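Long-range contacts in DyP (Bjerkandera adusta, PDB 3VXJ), which binds heme b and, as a dye-decolorizing peroxidase, probably uses hydrogen peroxide to oxidise dyes and phenolic compounds: residues D214-A219 against V357-I362; G257-G262 against L405-Q410; I332-E337 against A349-L354. One frame throughout, in Å; residues are numbered along the deposited sequence.

Contacts 1 and 3 share strand 353-360 and pair its two ends with different neighbours in one antiparallel sheet: contact 1 is wholly buried in mid-sheet and mixes backbone bonds with apolar packing, whereas contact 3, at an outermost strand, is partly open and relies more on charged and hydroxyl groups. Contact 2 touches neither, its centre about 32 Å from that of contact 1; buried though not in a sheet, it ties a helix end to a loop chiefly through one arginine. Contacts 2 and 3 both reach the heme, F261 and L354 touching the porphyrin carbons.

Contact 1: residues D214-A219 against V357-I362; sequences DGSFMA and VEYQSI
Q360 sets CG between its own backbone N and carbonyl carbon (chi1 56°) and then bends at chi2, which folds its amide back to the carbonyl of F217 on the facing strand. M218, with CG anti to the backbone N (chi1 -177°), runs alongside the Y359 ring on the other face of the sheet, both side chains pointing the same way.

The pairing is that of two inner strands, 216-225 and 353-360, of the antiparallel sheet of a ferredoxin-like half of the DyP fold. F217 with Q360 and A219 with E358 are hydrogen-bonded pairs; M218 with Y359 is a non-hydrogen-bonded one. The bond from A219 N to E358 O measures 2.8 Å. F217 O takes two donors, Q360 N at 3.1 Å and, weakly, Q360 NE2 at 3.0 Å. The same NE2 also reaches E358 O weakly, while Q360 OE1 accepts from F367 N in helix 367-375.

M218 CB sits 3.7 Å from CE1 of Y359, and its terminal CE comes within 3.3 Å of Y359 OH. V357 CG1 lies 3.8 Å from M218 CG and crosses that chain at a slant. L122 of the other sheet touches both M218 and Y359, and Y359 OH bonds to D14.

The two faces thus differ in degree: that of M218 and Y359 is largely apolar and packs against the other half, whereas the opposite one is mixed, with F217 and A219 beside the polar ends of Q360 and E358, and E358 itself in the heme pocket.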
loop_
_atom_site.group_PDB
_atom_site.type_symbol
_atom_site.label_atom_id
_atom_site.label_comp_id
_atom_site.label_asym_id
_atom_site.label_seq_id
_atom_site.Cartn_x
_atom_site.Cartn_y
_atom_site.Cartn_z
ATOM N N ASP A 214 -13.194 -10.312 -11.856
ATOM C CA ASP A 214 -12.172 -9.357 -12.307
ATOM C C ASP A 214 -12.225 -8.011 -11.595
ATOM O O ASP A 214 -11.665 -7.017 -12.081
ATOM C CB ASP A 214 -12.178 -9.199 -13.836
ATOM C CG ASP A 214 -11.626 -10.407 -14.545
ATOM O OD1 ASP A 214 -10.750 -11.087 -13.972
ATOM O OD2 ASP A 214 -12.068 -10.665 -15.684
ATOM N N GLY A 215 -12.890 -8.003 -10.443
ATOM C CA GLY A 215 -12.781 -6.898 -9.503
ATOM C C GLY A 215 -11.673 -7.176 -8.499
ATOM O O GLY A 215 -10.968 -8.183 -8.587
ATOM N N SER A 216 -11.508 -6.268 -7.541
ATOM C CA SER A 216 -10.565 -6.488 -6.443
ATOM C C SER A 216 -10.969 -5.634 -5.251
ATOM O O SER A 216 -11.648 -4.612 -5.407
ATOM C CB SER A 216 -9.132 -6.131 -6.882
ATOM O OG SER A 216 -8.176 -6.490 -5.884
ATOM N N PHE A 217 -10.555 -6.054 -4.055
ATOM C CA PHE A 217 -10.759 -5.231 -2.864
ATOM C C PHE A 217 -9.550 -4.362 -2.588
ATOM O O PHE A 217 -8.412 -4.853 -2.575
ATOM C CB PHE A 217 -11.045 -6.078 -1.621
ATOM C CG PHE A 217 -12.376 -6.771 -1.654
ATOM C CD1 PHE A 217 -13.550 -6.098 -1.303
ATOM C CD2 PHE A 217 -12.463 -8.091 -2.069
ATOM C CE1 PHE A 217 -14.784 -6.745 -1.349
ATOM C CE2 PHE A 217 -13.688 -8.749 -2.108
ATOM C CZ PHE A 217 -14.852 -8.074 -1.754
ATOM N N MET A 218 -9.808 -3.076 -2.374
ATOM C CA MET A 218 -8.802 -2.136 -1.916
ATOM C C MET A 218 -8.897 -1.909 -0.411
ATOM O O MET A 218 -9.981 -1.639 0.131
ATOM C CB MET A 218 -8.972 -0.796 -2.627
ATOM C CG MET A 218 -7.885 0.216 -2.235
ATOM S SD MET A 218 -8.336 1.948 -2.382
ATOM C CE MET A 218 -8.325 2.140 -4.156
ATOM N N ALA A 219 -7.750 -2.005 0.258
ATOM C CA ALA A 219 -7.581 -1.467 1.597
ATOM C C ALA A 219 -6.899 -0.113 1.410
ATOM O O ALA A 219 -5.754 -0.031 0.955
ATOM C CB ALA A 219 -6.727 -2.392 2.448
ATOM N N VAL A 357 -2.501 2.151 -0.568
ATOM C CA VAL A 357 -3.485 1.424 -1.370
ATOM C C VAL A 357 -2.970 0.015 -1.588
ATOM O O VAL A 357 -1.872 -0.161 -2.127
ATOM C CB VAL A 357 -3.644 2.101 -2.744
ATOM C CG1 VAL A 357 -4.531 1.282 -3.656
ATOM C CG2 VAL A 357 -4.202 3.522 -2.586
ATOM N N GLU A 358 -3.750 -0.980 -1.162
ATOM C CA GLU A 358 -3.364 -2.370 -1.353
ATOM C C GLU A 358 -4.554 -3.168 -1.854
ATOM O O GLU A 358 -5.644 -3.082 -1.274
ATOM C CB GLU A 358 -2.845 -2.963 -0.044
ATOM C CG GLU A 358 -2.175 -4.321 -0.190
ATOM C CD GLU A 358 -1.368 -4.741 1.033
ATOM O OE1 GLU A 358 -1.678 -4.299 2.145
ATOM O OE2 GLU A 358 -0.396 -5.519 0.859
ATOM N N TYR A 359 -4.326 -3.928 -2.925
ATOM C CA TYR A 359 -5.362 -4.721 -3.590
ATOM C C TYR A 359 -5.141 -6.214 -3.405
ATOM O O TYR A 359 -4.019 -6.720 -3.537
ATOM C CB TYR A 359 -5.374 -4.462 -5.095
ATOM C CG TYR A 359 -5.697 -3.047 -5.506
ATOM C CD1 TYR A 359 -7.000 -2.562 -5.450
ATOM C CD2 TYR A 359 -4.692 -2.195 -5.975
ATOM C CE1 TYR A 359 -7.304 -1.274 -5.852
ATOM C CE2 TYR A 359 -4.990 -0.889 -6.391
ATOM C CZ TYR A 359 -6.294 -0.442 -6.310
ATOM O OH TYR A 359 -6.605 0.847 -6.705
ATOM N N GLN A 360 -6.242 -6.920 -3.161
ATOM C CA GLN A 360 -6.235 -8.380 -2.993
ATOM C C GLN A 360 -7.667 -8.865 -3.155
ATOM O O GLN A 360 -8.611 -8.096 -2.980
ATOM C CB GLN A 360 -5.713 -8.774 -1.603
ATOM C CG GLN A 360 -6.481 -8.126 -0.442
ATOM C CD GLN A 360 -5.934 -6.757 -0.068
ATOM O OE1 GLN A 360 -4.800 -6.636 0.388
ATOM N NE2 GLN A 360 -6.748 -5.712 -0.245
ATOM N N SER A 361 -7.830 -10.143 -3.482
ATOM C CA SER A 361 -9.167 -10.720 -3.561
ATOM C C SER A 361 -9.792 -10.940 -2.181
ATOM O O SER A 361 -11.014 -10.890 -2.053
ATOM C CB SER A 361 -9.137 -12.034 -4.336
ATOM O OG SER A 361 -8.326 -12.958 -3.632
ATOM N N ILE A 362 -8.960 -11.202 -1.169
ATOM C CA ILE A 362 -9.449 -11.524 0.174
ATOM C C ILE A 362 -8.730 -10.587 1.118
ATOM O O ILE A 362 -7.522 -10.715 1.333
ATOM C CB ILE A 362 -9.190 -13.006 0.553
ATOM C CG1 ILE A 362 -9.945 -13.941 -0.395
ATOM C CG2 ILE A 362 -9.607 -13.287 2.014
ATOM C CD1 ILE A 362 -9.444 -15.392 -0.388
#

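Contact 2: residues G257-G262 against L405-Q410; sequences GARMFG and LDPLNQ. With HEM (protoporphyrin IX containing Fe), chain B.
R259, near the C-terminal end of helix 249-261, reaches across to the carbonyl of L405 and the ring of P407, where the chain enters a type I beta turn from D406 to N409. The case illustrates how a single arginine can fasten a helix end to a loop without helix or strand.

Polar contacts come first. R259 NE donates to L405 O at 2.8 Å, approaching from above the carbonyl plane rather than along a lone pair. Bends at chi2 and chi3 (both -74°) curl the side chain over that oxygen. Beyond the two segments, NH2 bonds to G404 O and E300 O, and NH1 weakly to T301 O; these carbonyl dipoles would probably offset part of the guanidinium's charge. An alanine here would probably leave the carbonyls of L405, G404 and E300 without this donor and take away the surface on which P407 rests.

Packing contacts accompany this bond. P407 CB lies over one face of the guanidinium, toward the rim, 3.6 Å from R259 NH2. In the apolar pair, M260 CG meets L405 CD1 at 4.0 Å, the two side chains crossing, and L256 one helical turn earlier also touches L405.

Within the turn, D406 OD1 accepts from L408 N at 2.9 Å, an Asx turn; just after it, Q410 NE2 donates to P407 O at 3.0 Å in the plane of its amide.

The helix serves the heme pocket from its other side. M260 shares a backbone hydrogen bond with H308, the axial ligand of the iron, and F261 presents its ring edge to the porphyrin, with CE1 3.5 Å from the heme meso carbon CHB.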
loop_
_atom_site.group_PDB
_atom_site.type_symbol
_atom_site.label_atom_id
_atom_site.label_comp_id
_atom_site.label_asym_id
_atom_site.label_seq_id
_atom_site.Cartn_x
_atom_site.Cartn_y
_atom_site.Cartn_z
ATOM N N GLY A 257 17.969 2.770 9.920
ATOM C CA GLY A 257 16.793 2.921 9.063
ATOM C C GLY A 257 16.641 1.749 8.109
ATOM O O GLY A 257 15.542 1.186 7.967
ATOM N N ALA A 258 17.747 1.360 7.475
ATOM C CA ALA A 258 17.722 0.213 6.563
ATOM C C ALA A 258 17.369 -1.097 7.261
ATOM O O ALA A 258 16.689 -1.945 6.685
ATOM C CB ALA A 258 19.054 0.093 5.798
ATOM N N ARG A 259 17.828 -1.259 8.496
ATOM C CA ARG A 259 17.522 -2.444 9.294
ATOM C C ARG A 259 16.036 -2.501 9.661
ATOM O O ARG A 259 15.441 -3.587 9.730
ATOM C CB ARG A 259 18.390 -2.460 10.558
ATOM C CG ARG A 259 19.885 -2.616 10.291
ATOM C CD ARG A 259 20.239 -4.023 9.890
ATOM N NE ARG A 259 20.196 -4.917 11.043
ATOM C CZ ARG A 259 20.489 -6.212 10.981
ATOM N NH1 ARG A 259 20.848 -6.765 9.834
ATOM N NH2 ARG A 259 20.431 -6.951 12.074
ATOM N N MET A 260 15.442 -1.334 9.893
ATOM C CA MET A 260 14.020 -1.256 10.213
ATOM C C MET A 260 13.162 -1.631 9.008
ATOM O O MET A 260 12.135 -2.307 9.155
ATOM C CB MET A 260 13.663 0.139 10.728
ATOM C CG MET A 260 14.286 0.430 12.081
ATOM S SD MET A 260 14.361 2.189 12.503
ATOM C CE MET A 260 12.667 2.488 12.939
ATOM N N PHE A 261 13.582 -1.209 7.815
ATOM C CA PHE A 261 12.797 -1.482 6.609
ATOM C C PHE A 261 13.090 -2.820 5.956
ATOM O O PHE A 261 12.188 -3.442 5.368
ATOM C CB PHE A 261 12.953 -0.369 5.572
ATOM C CG PHE A 261 11.946 0.730 5.733
ATOM C CD1 PHE A 261 10.651 0.572 5.236
ATOM C CD2 PHE A 261 12.270 1.901 6.405
ATOM C CE1 PHE A 261 9.701 1.569 5.405
ATOM C CE2 PHE A 261 11.320 2.910 6.570
ATOM C CZ PHE A 261 10.040 2.745 6.065
ATOM N N GLY A 262 14.347 -3.251 6.044
ATOM C CA GLY A 262 14.847 -4.383 5.262
ATOM C C GLY A 262 15.403 -3.994 3.897
ATOM O O GLY A 262 15.838 -4.868 3.131
ATOM N N LEU A 405 17.822 -5.482 15.623
ATOM C CA LEU A 405 18.185 -4.377 14.729
ATOM C C LEU A 405 19.695 -4.134 14.654
ATOM O O LEU A 405 20.199 -3.710 13.619
ATOM C CB LEU A 405 17.442 -3.087 15.095
ATOM C CG LEU A 405 15.908 -3.091 15.063
ATOM C CD1 LEU A 405 15.387 -1.676 15.304
ATOM C CD2 LEU A 405 15.345 -3.670 13.762
ATOM N N ASP A 406 20.404 -4.391 15.745
ATOM C CA ASP A 406 21.858 -4.312 15.740
ATOM C C ASP A 406 22.424 -5.694 15.423
ATOM O O ASP A 406 22.340 -6.608 16.250
ATOM C CB ASP A 406 22.379 -3.798 17.089
ATOM C CG ASP A 406 23.876 -3.555 17.093
ATOM O OD1 ASP A 406 24.581 -4.144 16.256
ATOM O OD2 ASP A 406 24.354 -2.784 17.947
ATOM N N PRO A 407 23.023 -5.849 14.231
ATOM C CA PRO A 407 23.503 -7.174 13.835
ATOM C C PRO A 407 24.598 -7.738 14.736
ATOM O O PRO A 407 24.807 -8.947 14.745
ATOM C CB PRO A 407 24.046 -6.937 12.423
ATOM C CG PRO A 407 24.468 -5.486 12.421
ATOM C CD PRO A 407 23.410 -4.806 13.260
ATOM N N LEU A 408 25.285 -6.872 15.483
ATOM C CA LEU A 408 26.373 -7.311 16.366
ATOM C C LEU A 408 25.904 -7.472 17.809
ATOM O O LEU A 408 26.671 -7.899 18.666
ATOM C CB LEU A 408 27.586 -6.363 16.285
ATOM C CG LEU A 408 28.161 -6.071 14.889
ATOM C CD1 LEU A 408 29.438 -5.239 14.987
ATOM C CD2 LEU A 408 28.415 -7.353 14.087
ATOM N N ASN A 409 24.645 -7.119 18.065
ATOM C CA ASN A 409 24.031 -7.290 19.386
ATOM C C ASN A 409 22.563 -7.652 19.208
ATOM O O ASN A 409 21.671 -6.860 19.520
ATOM C CB ASN A 409 24.150 -6.007 20.229
ATOM C CG ASN A 409 25.583 -5.558 20.438
ATOM O OD1 ASN A 409 26.048 -4.610 19.798
ATOM N ND2 ASN A 409 26.289 -6.229 21.336
ATOM N N GLN A 410 22.315 -8.847 18.684
ATOM C CA GLN A 410 20.977 -9.198 18.197
ATOM C C GLN A 410 19.933 -9.357 19.289
ATOM O O GLN A 410 18.740 -9.186 19.046
ATOM C CB GLN A 410 21.040 -10.440 17.307
ATOM C CG GLN A 410 21.859 -10.172 16.045
ATOM C CD GLN A 410 22.018 -11.384 15.138
ATOM O OE1 GLN A 410 21.199 -12.313 15.144
ATOM N NE2 GLN A 410 23.070 -11.364 14.330
HETATM C CHA HEM B . 7.272 -2.743 0.994
HETATM C CHB HEM B . 7.131 1.643 3.023
HETATM C CHC HEM B . 2.886 0.599 5.092
HETATM C CHD HEM B . 2.984 -3.780 3.047
HETATM C C1A HEM B . 7.619 -1.481 1.390
HETATM C C2A HEM B . 8.856 -0.809 1.059
HETATM C C3A HEM B . 8.817 0.406 1.635
HETATM C C4A HEM B . 7.547 0.540 2.312
HETATM C CMA HEM B . 9.894 1.505 1.578
HETATM C CAA HEM B . 10.014 -1.442 0.256
HETATM C CBA HEM B . 9.926 -1.270 -1.262
HETATM C CGA HEM B . 8.866 -2.122 -1.919
HETATM O O1A HEM B . 9.010 -3.361 -1.999
HETATM O O2A HEM B . 7.860 -1.534 -2.404
HETATM C C1B HEM B . 5.963 1.755 3.750
HETATM C C2B HEM B . 5.542 2.919 4.501
HETATM C C3B HEM B . 4.358 2.630 5.073
HETATM C C4B HEM B . 4.005 1.282 4.682
HETATM C CMB HEM B . 6.364 4.222 4.605
HETATM C CAB HEM B . 3.472 3.532 5.959
HETATM C CBB HEM B . 3.539 4.864 5.907
HETATM C C1C HEM B . 2.571 -0.692 4.754
HETATM C C2C HEM B . 1.423 -1.437 5.234
HETATM C C3C HEM B . 1.457 -2.659 4.679
HETATM C C4C HEM B . 2.626 -2.710 3.828
HETATM C CMC HEM B . 0.367 -0.870 6.202
HETATM C CAC HEM B . 0.463 -3.837 4.848
HETATM C CBC HEM B . -0.124 -4.103 6.023
HETATM C C1D HEM B . 4.106 -3.865 2.263
HETATM C C2D HEM B . 4.380 -4.970 1.379
HETATM C C3D HEM B . 5.705 -4.657 0.758
HETATM C C4D HEM B . 6.109 -3.389 1.312
HETATM C CMD HEM B . 3.549 -6.234 1.105
HETATM C CAD HEM B . 6.435 -5.564 -0.245
HETATM C CBD HEM B . 7.159 -6.641 0.558
HETATM C CGD HEM B . 7.872 -7.615 -0.340
HETATM O O1D HEM B . 9.090 -7.844 -0.105
HETATM O O2D HEM B . 7.245 -8.164 -1.274
HETATM N NA HEM B . 6.864 -0.641 2.169
HETATM N NB HEM B . 5.016 0.751 3.907
HETATM N NC HEM B . 3.299 -1.517 3.929
HETATM N ND HEM B . 5.132 -2.926 2.180
HETATM FE FE HEM B . 5.108 -1.103 3.108
HETATM O O HOH W 1 4.245 -0.381 1.463
#

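Contact 3: residues I332-E337 against A349-L354; sequences IPYGPE and AQDRGL. With HEM (protoporphyrin IX containing Fe), chain B.
The ring of Y334 lies under the peptide between R352 and G353: G353 N stands 3.4 Å above the ring plane, over its centre, and the carbonyl carbon of R352 lies over the same face nearer the rim. D351 comes to the ring's edge, its carboxylate turned 79° from the ring plane. There Y334 OH donates to OD1 of D351 at 2.6 Å on the syn side, and H222 of strand 216-225, beyond strand 353-360, is a second partner of that hydroxyl. A chi1 of 79°, the crowded position for CG, swings the ring back across the neighbouring strand. G353 is suited to the spot, since a side chain on it would run into the ring.

The other flat group, the guanidinium of R352, meets P336 O at its edge: NE donates in plane over 2.8 Å, almost straight at 178°. NH2 adds a weak bond to E337 O, and E342 forms a salt bridge with NH1.

These groups surround an antiparallel pairing between strand 328-334, outermost in the ferredoxin-like sheet, and strand 353-360; helix 340-345 lies in the connection between them. Y334 and G353 form the hydrogen-bonded pair, with Y334 N to G353 O and G353 N to Y334 O both 2.9 Å. P333 and L354 are the next pair, not hydrogen-bonded. Beyond the strands the two loops stay in touch, the P336 ring packing against Q350.

At the inner end L354 turns CD1 to I332 O, 3.6 Å away, and its other methyl, CD2, rests 3.7 Å from the heme pyrrole carbon C3B.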
loop_
_atom_site.group_PDB
_atom_site.type_symbol
_atom_site.label_atom_id
_atom_site.label_comp_id
_atom_site.label_asym_id
_atom_site.label_seq_id
_atom_site.Cartn_x
_atom_site.Cartn_y
_atom_site.Cartn_z
ATOM N N ILE A 332 0.844 6.355 -2.716
ATOM C CA ILE A 332 1.503 7.591 -3.119
ATOM C C ILE A 332 1.755 8.464 -1.885
ATOM O O ILE A 332 0.891 8.576 -1.015
ATOM C CB ILE A 332 0.688 8.349 -4.210
ATOM C CG1 ILE A 332 1.526 9.476 -4.830
ATOM C CG2 ILE A 332 -0.651 8.864 -3.658
ATOM C CD1 ILE A 332 0.920 10.115 -6.062
ATOM N N PRO A 333 2.945 9.084 -1.796
ATOM C CA PRO A 333 3.173 10.021 -0.687
ATOM C C PRO A 333 2.289 11.252 -0.788
ATOM O O PRO A 333 1.784 11.559 -1.883
ATOM C CB PRO A 333 4.645 10.429 -0.874
ATOM C CG PRO A 333 5.250 9.291 -1.649
ATOM C CD PRO A 333 4.164 8.903 -2.606
ATOM N N TYR A 334 2.119 11.977 0.314
ATOM C CA TYR A 334 1.482 13.285 0.264
ATOM C C TYR A 334 2.201 14.252 1.176
ATOM O O TYR A 334 2.873 13.844 2.127
ATOM C CB TYR A 334 -0.014 13.222 0.612
ATOM C CG TYR A 334 -0.318 13.142 2.095
ATOM C CD1 TYR A 334 -0.449 14.308 2.862
ATOM C CD2 TYR A 334 -0.497 11.913 2.728
ATOM C CE1 TYR A 334 -0.720 14.245 4.233
ATOM C CE2 TYR A 334 -0.772 11.844 4.103
ATOM C CZ TYR A 334 -0.887 13.010 4.839
ATOM O OH TYR A 334 -1.169 12.889 6.185
ATOM N N GLY A 335 2.028 15.535 0.883
ATOM C CA GLY A 335 2.510 16.591 1.751
ATOM C C GLY A 335 3.849 17.135 1.324
ATOM O O GLY A 335 4.503 16.573 0.449
ATOM N N PRO A 336 4.269 18.241 1.949
ATOM C CA PRO A 336 5.498 18.929 1.582
ATOM C C PRO A 336 6.740 18.182 2.041
ATOM O O PRO A 336 6.673 17.330 2.933
ATOM C CB PRO A 336 5.386 20.258 2.337
ATOM C CG PRO A 336 4.574 19.916 3.544
ATOM C CD PRO A 336 3.572 18.912 3.061
ATOM N N GLU A 337 7.869 18.519 1.436
ATOM C CA GLU A 337 9.161 18.047 1.900
ATOM C C GLU A 337 9.413 18.498 3.331
ATOM O O GLU A 337 8.853 19.501 3.793
ATOM C CB GLU A 337 10.267 18.531 0.955
ATOM C CG GLU A 337 10.170 17.883 -0.423
ATOM C CD GLU A 337 10.384 16.388 -0.359
ATOM O OE1 GLU A 337 11.555 15.978 -0.250
ATOM O OE2 GLU A 337 9.388 15.631 -0.408
ATOM N N ALA A 349 6.165 19.547 11.913
ATOM C CA ALA A 349 5.447 20.822 11.848
ATOM C C ALA A 349 4.475 20.901 10.669
ATOM O O ALA A 349 3.743 21.881 10.529
ATOM C CB ALA A 349 6.433 21.976 11.795
ATOM N N GLN A 350 4.483 19.887 9.810
ATOM C CA GLN A 350 3.604 19.870 8.648
ATOM C C GLN A 350 3.013 18.484 8.455
ATOM O O GLN A 350 3.629 17.490 8.820
ATOM C CB GLN A 350 4.354 20.297 7.383
ATOM C CG GLN A 350 5.124 21.607 7.536
ATOM C CD GLN A 350 5.708 22.114 6.238
ATOM O OE1 GLN A 350 6.906 21.963 5.980
ATOM N NE2 GLN A 350 4.869 22.725 5.411
ATOM N N ASP A 351 1.812 18.442 7.889
ATOM C CA ASP A 351 1.109 17.211 7.582
ATOM C C ASP A 351 1.669 16.603 6.299
ATOM O O ASP A 351 1.572 17.185 5.226
ATOM C CB ASP A 351 -0.395 17.508 7.444
ATOM C CG ASP A 351 -1.231 16.261 7.201
ATOM O OD1 ASP A 351 -0.757 15.150 7.494
ATOM O OD2 ASP A 351 -2.377 16.404 6.712
ATOM N N ARG A 352 2.276 15.432 6.441
ATOM C CA ARG A 352 2.786 14.659 5.317
ATOM C C ARG A 352 2.631 13.180 5.646
ATOM O O ARG A 352 2.510 12.797 6.814
ATOM C CB ARG A 352 4.257 14.986 5.028
ATOM C CG ARG A 352 5.211 14.658 6.178
ATOM C CD ARG A 352 6.649 15.025 5.838
ATOM N NE ARG A 352 6.831 16.460 5.610
ATOM C CZ ARG A 352 7.063 17.366 6.563
ATOM N NH1 ARG A 352 7.123 17.022 7.844
ATOM N NH2 ARG A 352 7.223 18.638 6.235
ATOM N N GLY A 353 2.654 12.328 4.630
ATOM C CA GLY A 353 2.518 10.904 4.887
ATOM C C GLY A 353 2.338 10.082 3.636
ATOM O O GLY A 353 2.938 10.374 2.597
ATOM N N LEU A 354 1.505 9.054 3.737
ATOM C CA LEU A 354 1.310 8.092 2.670
ATOM C C LEU A 354 -0.168 7.828 2.511
ATOM O O LEU A 354 -0.872 7.551 3.482
ATOM C CB LEU A 354 2.047 6.772 2.968
ATOM C CG LEU A 354 2.156 5.747 1.822
ATOM C CD1 LEU A 354 3.041 6.274 0.681
ATOM C CD2 LEU A 354 2.692 4.397 2.334
HETATM C CHA HEM B . 7.272 -2.743 0.994
HETATM C CHB HEM B . 7.131 1.643 3.023
HETATM C CHC HEM B . 2.886 0.599 5.092
HETATM C CHD HEM B . 2.984 -3.780 3.047
HETATM C C1A HEM B . 7.619 -1.481 1.390
HETATM C C2A HEM B . 8.856 -0.809 1.059
HETATM C C3A HEM B . 8.817 0.406 1.635
HETATM C C4A HEM B . 7.547 0.540 2.312
HETATM C CMA HEM B . 9.894 1.505 1.578
HETATM C CAA HEM B . 10.014 -1.442 0.256
HETATM C CBA HEM B . 9.926 -1.270 -1.262
HETATM C CGA HEM B . 8.866 -2.122 -1.919
HETATM O O1A HEM B . 9.010 -3.361 -1.999
HETATM O O2A HEM B . 7.860 -1.534 -2.404
HETATM C C1B HEM B . 5.963 1.755 3.750
HETATM C C2B HEM B . 5.542 2.919 4.501
HETATM C C3B HEM B . 4.358 2.630 5.073
HETATM C C4B HEM B . 4.005 1.282 4.682
HETATM C CMB HEM B . 6.364 4.222 4.605
HETATM C CAB HEM B . 3.472 3.532 5.959
HETATM C CBB HEM B . 3.539 4.864 5.907
HETATM C C1C HEM B . 2.571 -0.692 4.754
HETATM C C2C HEM B . 1.423 -1.437 5.234
HETATM C C3C HEM B . 1.457 -2.659 4.679
HETATM C C4C HEM B . 2.626 -2.710 3.828
HETATM C CMC HEM B . 0.367 -0.870 6.202
HETATM C CAC HEM B . 0.463 -3.837 4.848
HETATM C CBC HEM B . -0.124 -4.103 6.023
HETATM C C1D HEM B . 4.106 -3.865 2.263
HETATM C C2D HEM B . 4.380 -4.970 1.379
HETATM C C3D HEM B . 5.705 -4.657 0.758
HETATM C C4D HEM B . 6.109 -3.389 1.312
HETATM C CMD HEM B . 3.549 -6.234 1.105
HETATM C CAD HEM B . 6.435 -5.564 -0.245
HETATM C CBD HEM B . 7.159 -6.641 0.558
HETATM C CGD HEM B . 7.872 -7.615 -0.340
HETATM O O1D HEM B . 9.090 -7.844 -0.105
HETATM O O2D HEM B . 7.245 -8.164 -1.274
HETATM N NA HEM B . 6.864 -0.641 2.169
HETATM N NB HEM B . 5.016 0.751 3.907
HETATM N NC HEM B . 3.299 -1.517 3.929
HETATM N ND HEM B . 5.132 -2.926 2.180
HETATM FE FE HEM B . 5.108 -1.103 3.108
HETATM O O HOH W 1 4.245 -0.381 1.463
#